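Alanine racemase (Oenococcus oeni PSU-1, PDB 3HUR) belongs to the alanine racemase family, whose members join an N-terminal TIM-type barrel to a C-terminal domain built mainly of beta strands. Local coordinates at residues 50-55 against 78-83; 102-107 against 158-163; 166-169 against 175-178; 234-239 against 343-348. One frame throughout, in Å; residues are numbered along the deposited sequence.

Contact 1: 50-55 against 78-83; sequences PLAKAF and ADLTLP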
loop_
_atom_site.group_PDB
_atom_site.type_symbol
_atom_site.label_atom_id
_atom_site.label_comp_id
_atom_site.label_asym_id
_atom_site.label_seq_id
_atom_site.Cartn_x
_atom_site.Cartn_y
_atom_site.Cartn_z
ATOM N N PRO A 50 -30.361 0.413 -9.941
ATOM C CA PRO A 50 -30.428 -0.067 -11.310
ATOM C C PRO A 50 -30.607 -1.578 -11.411
ATOM O O PRO A 50 -31.361 -2.041 -12.248
ATOM C CB PRO A 50 -29.087 0.359 -11.920
ATOM C CG PRO A 50 -28.384 1.108 -10.896
ATOM C CD PRO A 50 -29.275 1.376 -9.766
ATOM N N LEU A 51 -29.897 -2.330 -10.581
ATOM C CA LEU A 51 -30.089 -3.783 -10.520
ATOM C C LEU A 51 -31.574 -4.125 -10.128
ATOM O O LEU A 51 -32.262 -4.816 -10.851
ATOM C CB LEU A 51 -29.069 -4.415 -9.557
ATOM C CG LEU A 51 -27.633 -4.640 -10.073
ATOM C CD1 LEU A 51 -26.719 -5.067 -8.931
ATOM C CD2 LEU A 51 -27.580 -5.634 -11.215
ATOM N N ALA A 52 -32.063 -3.546 -9.044
ATOM C CA ALA A 52 -33.443 -3.747 -8.641
ATOM C C ALA A 52 -34.462 -3.364 -9.717
ATOM O O ALA A 52 -35.368 -4.138 -9.985
ATOM C CB ALA A 52 -33.731 -3.027 -7.398
ATOM N N LYS A 53 -34.332 -2.195 -10.327
ATOM C CA LYS A 53 -35.217 -1.810 -11.406
ATOM C C LYS A 53 -35.153 -2.812 -12.550
ATOM O O LYS A 53 -36.172 -3.153 -13.117
ATOM C CB LYS A 53 -34.850 -0.450 -11.980
ATOM C CG LYS A 53 -35.218 0.714 -11.127
ATOM C CD LYS A 53 -34.720 1.984 -11.800
ATOM C CE LYS A 53 -35.152 3.241 -11.061
ATOM N NZ LYS A 53 -36.597 3.587 -11.322
ATOM N N ALA A 54 -33.960 -3.240 -12.935
ATOM C CA ALA A 54 -33.854 -4.257 -13.974
ATOM C C ALA A 54 -34.600 -5.551 -13.555
ATOM O O ALA A 54 -35.210 -6.205 -14.383
ATOM C CB ALA A 54 -32.421 -4.568 -14.274
ATOM N N PHE A 55 -34.556 -5.918 -12.283
ATOM C CA PHE A 55 -35.222 -7.145 -11.901
ATOM C C PHE A 55 -36.750 -6.987 -11.863
ATOM O O PHE A 55 -37.453 -7.972 -12.113
ATOM C CB PHE A 55 -34.743 -7.662 -10.545
ATOM C CG PHE A 55 -33.274 -7.950 -10.466
ATOM C CD1 PHE A 55 -32.568 -8.348 -11.552
ATOM C CD2 PHE A 55 -32.605 -7.813 -9.267
ATOM C CE1 PHE A 55 -31.219 -8.615 -11.440
ATOM C CE2 PHE A 55 -31.279 -8.078 -9.156
ATOM C CZ PHE A 55 -30.579 -8.466 -10.236
ATOM N N ALA A 78 -37.127 5.249 -5.231
ATOM C CA ALA A 78 -36.804 5.070 -6.663
ATOM C C ALA A 78 -37.886 4.338 -7.424
ATOM O O ALA A 78 -37.663 3.940 -8.573
ATOM C CB ALA A 78 -35.496 4.379 -6.823
ATOM N N ASP A 79 -39.042 4.148 -6.768
ATOM C CA ASP A 79 -40.277 3.553 -7.345
ATOM C C ASP A 79 -40.197 2.059 -7.541
ATOM O O ASP A 79 -40.896 1.487 -8.374
ATOM C CB ASP A 79 -40.707 4.236 -8.657
ATOM C CG ASP A 79 -41.115 5.698 -8.458
ATOM O OD1 ASP A 79 -41.732 6.051 -7.407
ATOM O OD2 ASP A 79 -40.817 6.506 -9.370
ATOM N N LEU A 80 -39.364 1.400 -6.756
ATOM C CA LEU A 80 -39.431 -0.051 -6.688
ATOM C C LEU A 80 -40.630 -0.458 -5.850
ATOM O O LEU A 80 -40.837 0.092 -4.750
ATOM C CB LEU A 80 -38.125 -0.598 -6.128
ATOM C CG LEU A 80 -37.158 -0.512 -7.300
ATOM C CD1 LEU A 80 -35.960 0.367 -6.975
ATOM C CD2 LEU A 80 -36.827 -1.903 -7.816
ATOM N N THR A 81 -41.422 -1.394 -6.375
ATOM C CA THR A 81 -42.680 -1.771 -5.736
ATOM C C THR A 81 -42.684 -3.186 -5.210
ATOM O O THR A 81 -43.565 -3.538 -4.419
ATOM C CB THR A 81 -43.873 -1.619 -6.699
ATOM O OG1 THR A 81 -43.588 -2.303 -7.925
ATOM C CG2 THR A 81 -44.134 -0.139 -6.989
ATOM N N LEU A 82 -41.721 -4.000 -5.638
ATOM C CA LEU A 82 -41.594 -5.348 -5.117
ATOM C C LEU A 82 -41.455 -5.299 -3.631
ATOM O O LEU A 82 -41.056 -4.279 -3.055
ATOM C CB LEU A 82 -40.384 -6.053 -5.670
ATOM C CG LEU A 82 -40.401 -6.296 -7.169
ATOM C CD1 LEU A 82 -39.089 -6.884 -7.592
ATOM C CD2 LEU A 82 -41.533 -7.193 -7.552
ATOM N N PRO A 83 -41.838 -6.391 -2.965
ATOM C CA PRO A 83 -41.584 -6.390 -1.508
ATOM C C PRO A 83 -40.073 -6.422 -1.208
ATOM O O PRO A 83 -39.297 -6.999 -1.953
ATOM C CB PRO A 83 -42.279 -7.654 -1.000
ATOM C CG PRO A 83 -42.654 -8.467 -2.268
ATOM C CD PRO A 83 -42.555 -7.584 -3.462
#

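Contact 2: 102-107 against 158-163; sequences DIVITI and DLFSVY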
loop_
_atom_site.group_PDB
_atom_site.type_symbol
_atom_site.label_atom_id
_atom_site.label_comp_id
_atom_site.label_asym_id
_atom_site.label_seq_id
_atom_site.Cartn_x
_atom_site.Cartn_y
_atom_site.Cartn_z
ATOM N N ASP A 102 -44.063 -1.465 3.213
ATOM C CA ASP A 102 -44.151 -2.875 2.818
ATOM C C ASP A 102 -42.782 -3.546 2.877
ATOM O O ASP A 102 -42.281 -4.086 1.864
ATOM C CB ASP A 102 -44.696 -2.999 1.401
ATOM C CG ASP A 102 -44.906 -4.452 0.989
ATOM O OD1 ASP A 102 -45.235 -5.254 1.913
ATOM O OD2 ASP A 102 -44.760 -4.805 -0.235
ATOM N N ILE A 103 -42.162 -3.460 4.048
ATOM C CA ILE A 103 -40.864 -4.033 4.263
ATOM C C ILE A 103 -40.981 -5.231 5.170
ATOM O O ILE A 103 -41.542 -5.128 6.269
ATOM C CB ILE A 103 -39.902 -3.014 4.935
ATOM C CG1 ILE A 103 -39.688 -1.809 4.008
ATOM C CG2 ILE A 103 -38.582 -3.687 5.320
ATOM C CD1 ILE A 103 -38.734 -0.788 4.570
ATOM N N VAL A 104 -40.444 -6.357 4.710
ATOM C CA VAL A 104 -40.398 -7.553 5.508
ATOM C C VAL A 104 -39.278 -7.439 6.506
ATOM O O VAL A 104 -38.212 -6.995 6.161
ATOM C CB VAL A 104 -40.111 -8.787 4.637
ATOM C CG1 VAL A 104 -39.946 -10.042 5.514
ATOM C CG2 VAL A 104 -41.183 -8.969 3.590
ATOM N N ILE A 105 -39.489 -7.889 7.735
ATOM C CA ILE A 105 -38.426 -7.925 8.741
ATOM C C ILE A 105 -38.257 -9.342 9.313
ATOM O O ILE A 105 -39.133 -10.192 9.161
ATOM C CB ILE A 105 -38.638 -6.892 9.862
ATOM C CG1 ILE A 105 -39.822 -7.246 10.767
ATOM C CG2 ILE A 105 -38.828 -5.465 9.268
ATOM C CD1 ILE A 105 -39.960 -6.280 11.922
ATOM N N THR A 106 -37.089 -9.591 9.906
ATOM C CA THR A 106 -36.744 -10.867 10.491
ATOM C C THR A 106 -37.226 -10.908 11.947
ATOM O O THR A 106 -37.170 -9.909 12.655
ATOM C CB THR A 106 -35.223 -11.152 10.424
ATOM O OG1 THR A 106 -34.890 -11.798 9.192
ATOM C CG2 THR A 106 -34.801 -12.061 11.522
ATOM N N ILE A 107 -37.743 -12.063 12.361
ATOM C CA ILE A 107 -38.075 -12.272 13.739
ATOM C C ILE A 107 -36.821 -12.832 14.379
ATOM O O ILE A 107 -36.335 -13.893 13.979
ATOM C CB ILE A 107 -39.210 -13.275 13.948
ATOM C CG1 ILE A 107 -40.462 -12.845 13.192
ATOM C CG2 ILE A 107 -39.498 -13.353 15.433
ATOM C CD1 ILE A 107 -41.673 -13.738 13.417
ATOM N N ASP A 158 -47.933 -11.340 8.942
ATOM C CA ASP A 158 -47.990 -12.104 7.735
ATOM C C ASP A 158 -46.639 -12.774 7.586
ATOM O O ASP A 158 -45.649 -12.113 7.391
ATOM C CB ASP A 158 -48.286 -11.175 6.586
ATOM C CG ASP A 158 -48.202 -11.848 5.282
ATOM O OD1 ASP A 158 -47.973 -13.065 5.281
ATOM O OD2 ASP A 158 -48.349 -11.154 4.252
ATOM N N LEU A 159 -46.607 -14.090 7.712
ATOM C CA LEU A 159 -45.381 -14.835 7.623
ATOM C C LEU A 159 -44.934 -14.894 6.165
ATOM O O LEU A 159 -45.600 -15.464 5.322
ATOM C CB LEU A 159 -45.611 -16.224 8.160
ATOM C CG LEU A 159 -44.392 -17.098 8.338
ATOM C CD1 LEU A 159 -43.341 -16.419 9.179
ATOM C CD2 LEU A 159 -44.852 -18.422 8.977
ATOM N N PHE A 160 -43.790 -14.272 5.890
ATOM C CA PHE A 160 -43.293 -14.109 4.551
ATOM C C PHE A 160 -42.415 -15.266 4.207
ATOM O O PHE A 160 -42.379 -15.691 3.062
ATOM C CB PHE A 160 -42.481 -12.796 4.452
ATOM C CG PHE A 160 -41.959 -12.526 3.088
ATOM C CD1 PHE A 160 -40.663 -12.873 2.740
ATOM C CD2 PHE A 160 -42.773 -11.971 2.124
ATOM C CE1 PHE A 160 -40.192 -12.652 1.458
ATOM C CE2 PHE A 160 -42.305 -11.741 0.831
ATOM C CZ PHE A 160 -41.008 -12.077 0.506
ATOM N N SER A 161 -41.667 -15.755 5.187
ATOM C CA SER A 161 -40.707 -16.841 4.955
ATOM C C SER A 161 -40.352 -17.495 6.264
ATOM O O SER A 161 -40.354 -16.833 7.309
ATOM C CB SER A 161 -39.392 -16.322 4.307
ATOM O OG SER A 161 -38.853 -17.235 3.341
ATOM N N VAL A 162 -40.026 -18.782 6.195
ATOM C CA VAL A 162 -39.341 -19.471 7.259
ATOM C C VAL A 162 -38.082 -19.935 6.594
ATOM O O VAL A 162 -38.147 -20.641 5.570
ATOM C CB VAL A 162 -40.110 -20.706 7.778
ATOM C CG1 VAL A 162 -39.287 -21.411 8.861
ATOM C CG2 VAL A 162 -41.474 -20.301 8.284
ATOM N N TYR A 163 -36.935 -19.544 7.153
ATOM C CA TYR A 163 -35.707 -19.575 6.372
ATOM C C TYR A 163 -34.453 -19.867 7.179
ATOM O O TYR A 163 -34.413 -19.662 8.387
ATOM C CB TYR A 163 -35.534 -18.234 5.625
ATOM C CG TYR A 163 -34.999 -17.126 6.484
ATOM C CD1 TYR A 163 -35.816 -16.478 7.372
ATOM C CD2 TYR A 163 -33.656 -16.774 6.450
ATOM C CE1 TYR A 163 -35.337 -15.509 8.217
ATOM C CE2 TYR A 163 -33.162 -15.767 7.276
ATOM C CZ TYR A 163 -34.020 -15.126 8.151
ATOM O OH TYR A 163 -33.563 -14.130 9.000
#

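Contact 3: 166-169 against 175-178; sequences FATA and KSKA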
loop_
_atom_site.group_PDB
_atom_site.type_symbol
_atom_site.label_atom_id
_atom_site.label_comp_id
_atom_site.label_asym_id
_atom_site.label_seq_id
_atom_site.Cartn_x
_atom_site.Cartn_y
_atom_site.Cartn_z
ATOM N N PHE A 166 -26.962 -22.237 4.647
ATOM C CA PHE A 166 -25.869 -23.131 4.922
ATOM C C PHE A 166 -24.544 -22.392 4.780
ATOM O O PHE A 166 -24.233 -21.902 3.730
ATOM C CB PHE A 166 -25.955 -24.336 3.956
ATOM C CG PHE A 166 -27.229 -25.135 4.135
ATOM C CD1 PHE A 166 -27.347 -26.071 5.166
ATOM C CD2 PHE A 166 -28.338 -24.904 3.345
ATOM C CE1 PHE A 166 -28.551 -26.765 5.386
ATOM C CE2 PHE A 166 -29.522 -25.615 3.548
ATOM C CZ PHE A 166 -29.619 -26.552 4.571
ATOM N N ALA A 167 -23.771 -22.339 5.856
ATOM C CA ALA A 167 -22.473 -21.703 5.861
ATOM C C ALA A 167 -21.427 -22.369 4.992
ATOM O O ALA A 167 -20.519 -21.698 4.510
ATOM C CB ALA A 167 -21.960 -21.622 7.258
ATOM N N THR A 168 -21.499 -23.668 4.772
ATOM C CA THR A 168 -20.358 -24.313 4.159
ATOM C C THR A 168 -20.675 -24.876 2.784
ATOM O O THR A 168 -19.948 -25.729 2.253
ATOM C CB THR A 168 -19.767 -25.377 5.097
ATOM O OG1 THR A 168 -20.769 -26.340 5.388
ATOM C CG2 THR A 168 -19.240 -24.720 6.428
ATOM N N ALA A 169 -21.730 -24.362 2.174
ATOM C CA ALA A 169 -22.045 -24.737 0.806
ATOM C C ALA A 169 -20.963 -24.245 -0.180
ATOM O O ALA A 169 -20.736 -24.893 -1.186
ATOM C CB ALA A 169 -23.430 -24.207 0.418
ATOM N N LYS A 175 -14.803 -32.094 6.087
ATOM C CA LYS A 175 -15.227 -31.467 7.348
ATOM C C LYS A 175 -16.417 -30.525 7.058
ATOM O O LYS A 175 -17.256 -30.260 7.933
ATOM C CB LYS A 175 -14.054 -30.744 8.041
ATOM N N SER A 176 -16.499 -30.092 5.801
ATOM C CA SER A 176 -17.524 -29.163 5.323
ATOM C C SER A 176 -18.794 -29.838 4.784
ATOM O O SER A 176 -19.891 -29.300 4.941
ATOM C CB SER A 176 -16.922 -28.250 4.243
ATOM O OG SER A 176 -17.834 -28.050 3.176
ATOM N N LYS A 177 -18.637 -30.981 4.116
ATOM C CA LYS A 177 -19.772 -31.825 3.728
ATOM C C LYS A 177 -20.525 -32.259 4.977
ATOM O O LYS A 177 -21.735 -32.366 4.949
ATOM C CB LYS A 177 -19.332 -33.050 2.892
ATOM N N ALA A 178 -19.813 -32.472 6.080
ATOM C CA ALA A 178 -20.445 -32.946 7.326
ATOM C C ALA A 178 -21.123 -31.833 8.118
ATOM O O ALA A 178 -22.106 -32.087 8.828
ATOM C CB ALA A 178 -19.426 -33.689 8.227
#

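Contact 4: 234-239 against 343-348; sequences VSNGEL and GEQITV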
loop_
_atom_site.group_PDB
_atom_site.type_symbol
_atom_site.label_atom_id
_atom_site.label_comp_id
_atom_site.label_asym_id
_atom_site.label_seq_id
_atom_site.Cartn_x
_atom_site.Cartn_y
_atom_site.Cartn_z
ATOM N N VAL A 234 -18.589 -17.590 -6.379
ATOM C CA VAL A 234 -18.774 -17.459 -4.912
ATOM C C VAL A 234 -17.829 -18.278 -3.950
ATOM O O VAL A 234 -17.677 -17.931 -2.783
ATOM C CB VAL A 234 -20.271 -17.736 -4.613
ATOM C CG1 VAL A 234 -20.554 -17.977 -3.104
ATOM C CG2 VAL A 234 -21.089 -16.549 -5.152
ATOM N N SER A 235 -17.180 -19.324 -4.453
ATOM C CA SER A 235 -16.333 -20.224 -3.633
ATOM C C SER A 235 -14.888 -19.756 -3.395
ATOM O O SER A 235 -14.115 -20.462 -2.740
ATOM C CB SER A 235 -16.275 -21.594 -4.306
ATOM O OG SER A 235 -15.467 -21.546 -5.465
ATOM N N ASN A 236 -14.542 -18.567 -3.912
ATOM C CA ASN A 236 -13.158 -18.044 -4.005
ATOM C C ASN A 236 -12.073 -19.060 -4.322
ATOM O O ASN A 236 -11.191 -19.310 -3.529
ATOM C CB ASN A 236 -12.769 -17.070 -2.857
ATOM C CG ASN A 236 -12.706 -17.710 -1.489
ATOM O OD1 ASN A 236 -13.535 -17.408 -0.612
ATOM N ND2 ASN A 236 -11.681 -18.537 -1.255
ATOM N N GLY A 237 -12.147 -19.642 -5.508
ATOM C CA GLY A 237 -11.155 -20.632 -5.939
ATOM C C GLY A 237 -11.484 -22.099 -5.644
ATOM O O GLY A 237 -11.271 -22.966 -6.505
ATOM N N GLU A 238 -12.048 -22.365 -4.459
ATOM C CA GLU A 238 -12.277 -23.731 -3.964
ATOM C C GLU A 238 -13.028 -24.698 -4.888
ATOM O O GLU A 238 -12.562 -25.807 -5.091
ATOM C CB GLU A 238 -12.901 -23.686 -2.567
ATOM C CG GLU A 238 -11.992 -22.925 -1.575
ATOM C CD GLU A 238 -12.259 -23.216 -0.105
ATOM O OE1 GLU A 238 -11.791 -22.406 0.730
ATOM O OE2 GLU A 238 -12.915 -24.240 0.235
ATOM N N LEU A 239 -14.149 -24.293 -5.474
ATOM C CA LEU A 239 -14.954 -25.192 -6.310
ATOM C C LEU A 239 -15.064 -24.661 -7.711
ATOM O O LEU A 239 -14.929 -23.466 -7.912
ATOM C CB LEU A 239 -16.368 -25.345 -5.738
ATOM C CG LEU A 239 -16.453 -25.749 -4.266
ATOM C CD1 LEU A 239 -17.853 -25.536 -3.715
ATOM C CD2 LEU A 239 -15.979 -27.190 -4.099
ATOM N N GLY A 343 -13.428 -14.915 -12.497
ATOM C CA GLY A 343 -14.366 -15.199 -11.439
ATOM C C GLY A 343 -14.029 -14.601 -10.074
ATOM O O GLY A 343 -14.684 -14.953 -9.068
ATOM N N GLU A 344 -13.020 -13.728 -10.019
ATOM C CA GLU A 344 -12.548 -13.190 -8.742
ATOM C C GLU A 344 -13.650 -12.385 -8.074
ATOM O O GLU A 344 -14.445 -11.751 -8.730
ATOM C CB GLU A 344 -11.268 -12.310 -8.915
ATOM C CG GLU A 344 -10.788 -11.661 -7.585
ATOM C CD GLU A 344 -9.479 -10.918 -7.660
ATOM O OE1 GLU A 344 -8.883 -10.833 -8.750
ATOM O OE2 GLU A 344 -9.034 -10.395 -6.608
ATOM N N GLN A 345 -13.682 -12.414 -6.751
ATOM C CA GLN A 345 -14.698 -11.677 -5.996
ATOM C C GLN A 345 -14.591 -10.134 -6.223
ATOM O O GLN A 345 -13.528 -9.616 -6.464
ATOM C CB GLN A 345 -14.596 -11.932 -4.484
ATOM C CG GLN A 345 -14.270 -13.338 -4.030
ATOM C CD GLN A 345 -15.483 -14.266 -3.980
ATOM O OE1 GLN A 345 -16.034 -14.533 -2.902
ATOM N NE2 GLN A 345 -15.906 -14.745 -5.149
ATOM N N ILE A 346 -15.728 -9.449 -6.108
ATOM C CA ILE A 346 -15.769 -8.011 -6.188
ATOM C C ILE A 346 -16.183 -7.404 -4.871
ATOM O O ILE A 346 -16.263 -6.194 -4.764
ATOM C CB ILE A 346 -16.614 -7.523 -7.342
ATOM C CG1 ILE A 346 -18.060 -8.008 -7.223
ATOM C CG2 ILE A 346 -15.999 -7.958 -8.627
ATOM C CD1 ILE A 346 -18.984 -7.448 -8.251
ATOM N N THR A 347 -16.359 -8.248 -3.847
ATOM C CA THR A 347 -16.667 -7.782 -2.481
ATOM C C THR A 347 -15.885 -8.556 -1.473
ATOM O O THR A 347 -15.480 -9.667 -1.734
ATOM C CB THR A 347 -18.152 -7.961 -2.121
ATOM O OG1 THR A 347 -18.588 -9.217 -2.610
ATOM C CG2 THR A 347 -19.030 -6.906 -2.748
ATOM N N VAL A 348 -15.699 -7.955 -0.305
ATOM C CA VAL A 348 -15.098 -8.584 0.844
ATOM C C VAL A 348 -16.086 -8.371 1.996
ATOM O O VAL A 348 -16.682 -7.321 2.106
ATOM C CB VAL A 348 -13.673 -7.992 1.205
ATOM C CG1 VAL A 348 -13.729 -6.458 1.441
ATOM C CG2 VAL A 348 -13.037 -8.668 2.458
#

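Contact 1: 50-55 against 78-83
Lys53 and Ala52 of helix 48-57 meet Ala78 and Leu80 at the Schellman motif that ends helix 69-77, so in the N-terminal TIM-type barrel the contact joins one helix to the C-terminal end of the next and the loop after it. In the motif, Leu80 N bonds back to Leu75 O and Asp79 N to Arg76 O, with Asp79 at positive phi; the chain then runs on into strand 84-86. The polar link across the contact is Lys53 NZ to Ala78 O, 3.0 Å, and the ammonium lies almost on the line of the C=O bond, with an angle of 164° at the oxygen. The lysine chain is extended up to CE and turns only at chi4 (-77°), which swings NZ onto the carbonyl while CE passes 4.4 Å from Ala78 CB. A cation beside the C-terminal end of a helix would be favoured electrostatically, and Asp79 OD2, 5.5 Å from Lys53 NZ, probably adds a longer-range attraction without direct contact. Beside this bond the packing is apolar. Leu80 lays its two methyls against the helix: CD2 comes to 3.3 Å from Ala52 CB, a close approach, and CD1 lies 4.2 Å from Lys53 CG. Leu75 and Leu64 touch both Ala52 and Leu80, covering the pair from helix 69-77 and strand 63-66. Farther along, Gln56 OE1 accepts from the amides of Thr81 and Leu82, a second grip of helix 48-57 on the loop. Leu80 CD2 also rests on the backbone of the helix, 3.4 Å from Ala52 C and 3.6 Å from Lys53 N.

Contact 2: 102-107 against 158-163
Val104 and Phe160 have their CA atoms 7.2 Å apart, and from there segments 103-107 and 158-163 run in the same general direction, their touching parts 35° apart, until Thr106 CA and Ser161 CA stand at 9.1 Å. Both belong to the parallel sheet of the N-terminal TIM-type barrel, where strand 123-128 lies between them; they therefore meet through side chains rather than backbone bonds. The helix-like psi of Phe160 interrupts the usual alternation along strand 157-163, and both Phe160 and Tyr163 point toward the other strand although three residues apart. Val104 puts its CG2 methyl over one face of the Phe160 ring, 3.8 Å from the ring centroid and 18° off its normal, a CH-pi contact displaced somewhat toward CG and CD2. The other methyl, Val104 CG1, reaches the root of the aromatic side chain, 3.9 Å from Phe160 CB. Tyr36 of strand 34-38 meets the same phenylalanine ring with its own. Toward the C-terminal ends of the strands the contact becomes polar. Tyr163 CG sits between its backbone N and carbonyl carbon (chi1 79°), a rotation that carries the phenol across to Thr106, whose side chain it meets at about a right angle. Trp85 ties this end together: its ring packs edge-to-face with that of Tyr163, and its NE1 is a weak second partner of the threonine hydroxyl. Thr106 OG1 and Tyr163 OH are hydrogen-bonded at 2.7 Å, either being a possible donor, while Thr106 CG2 lies 3.5 Å from the same phenol oxygen.

Contact 3: 166-169 against 175-178
Thr168 faces Ser176 across the loop that leads from strand 157-163 of the TIM-type barrel into helix 174-191. At the root of its side chain, CB lies 4.1 Å from Ser176 CB and 3.8 Å from Ser176 OG, so the two short side chains touch at their bases. From there the branch that does the bonding is OG1, which chi1 of 59° sets between the backbone N and the carbonyl carbon of Thr168, facing the helix. OG1 donates to Ser176 O at 3.1 Å; the approach to the carbonyl is bent, 133° at the oxygen, with the donor tilted 18° from the carbonyl plane. A carbonyl near the start of helix 174-191 is thus engaged by the loop that precedes it. In the reverse direction, Ser176 OG makes at most a weak hydrogen bond with Thr168 O, 3.3 Å away; Glu171 O is also within reach of that proton. Around this link, the threonine side chain also touches Tyr179 and Phe180 farther along helix 174-191, the neighbouring Phe166 ring stacks on that of Phe180, and Ala169 packs against Ala207 and Thr208 of helix 206-211, so the loop lies between two helices of the barrel.

Contact 4: 234-239 against 343-348
Gln345 reaches Asn236 and Val234 through a side chain that first runs beside its own backbone N, with CG anti to the carbonyl carbon (chi1 -39°), and then bends at chi2 (-82°), bringing the amide over the 234-239 loop. Asn236 CB sits over one face of the Gln345 amide, almost directly above the amide carbon CD and 4.1 Å from it. The amide lies alongside Val234, with NE2 4.0 Å from Val234 CA and OE1 3.8 Å from Val234 O. This touch lies where the chain leaving the last strand of the TIM-type barrel, 222-223, meets the C-terminal beta domain, just before the hairpin of strands 347-353 and 357-364. A backbone hydrogen bond between Gly343 and Asn233 fastens the two loops beside it, and Gln227 touches both Val234 and Gln345. The 234-239 loop is itself held by a tight turn in which Glu238 N bonds to Ser235 O, with Asn236 and Gly237, both at positive phi, as its two central residues. Leu239 N donates to Ser235 OG at 3.0 Å.

Overall arrangement
From the N terminus the four contacts close in series, and none nests within or crosses another. Contact 1 closes a loop through strand 63-66 and helix 69-77, tying helix 48-57 to the loop that follows helix 69-77. Contact 2 spans two further beta-alpha units and links strands of the same parallel sheet; it abuts contact 1 where Pro83 CA and Asp102 OD2 lie 3.8 Å apart. Contact 3 follows directly, closing the short loop from the last strand of contact 2 into helix 174-191, about 33 Å from contact 1 between centres. Contact 4 closes the longest loop, joining barrel to C-terminal domain, and touches contact 3 through Ala169 O and Leu239 CD1 at 3.9 Å.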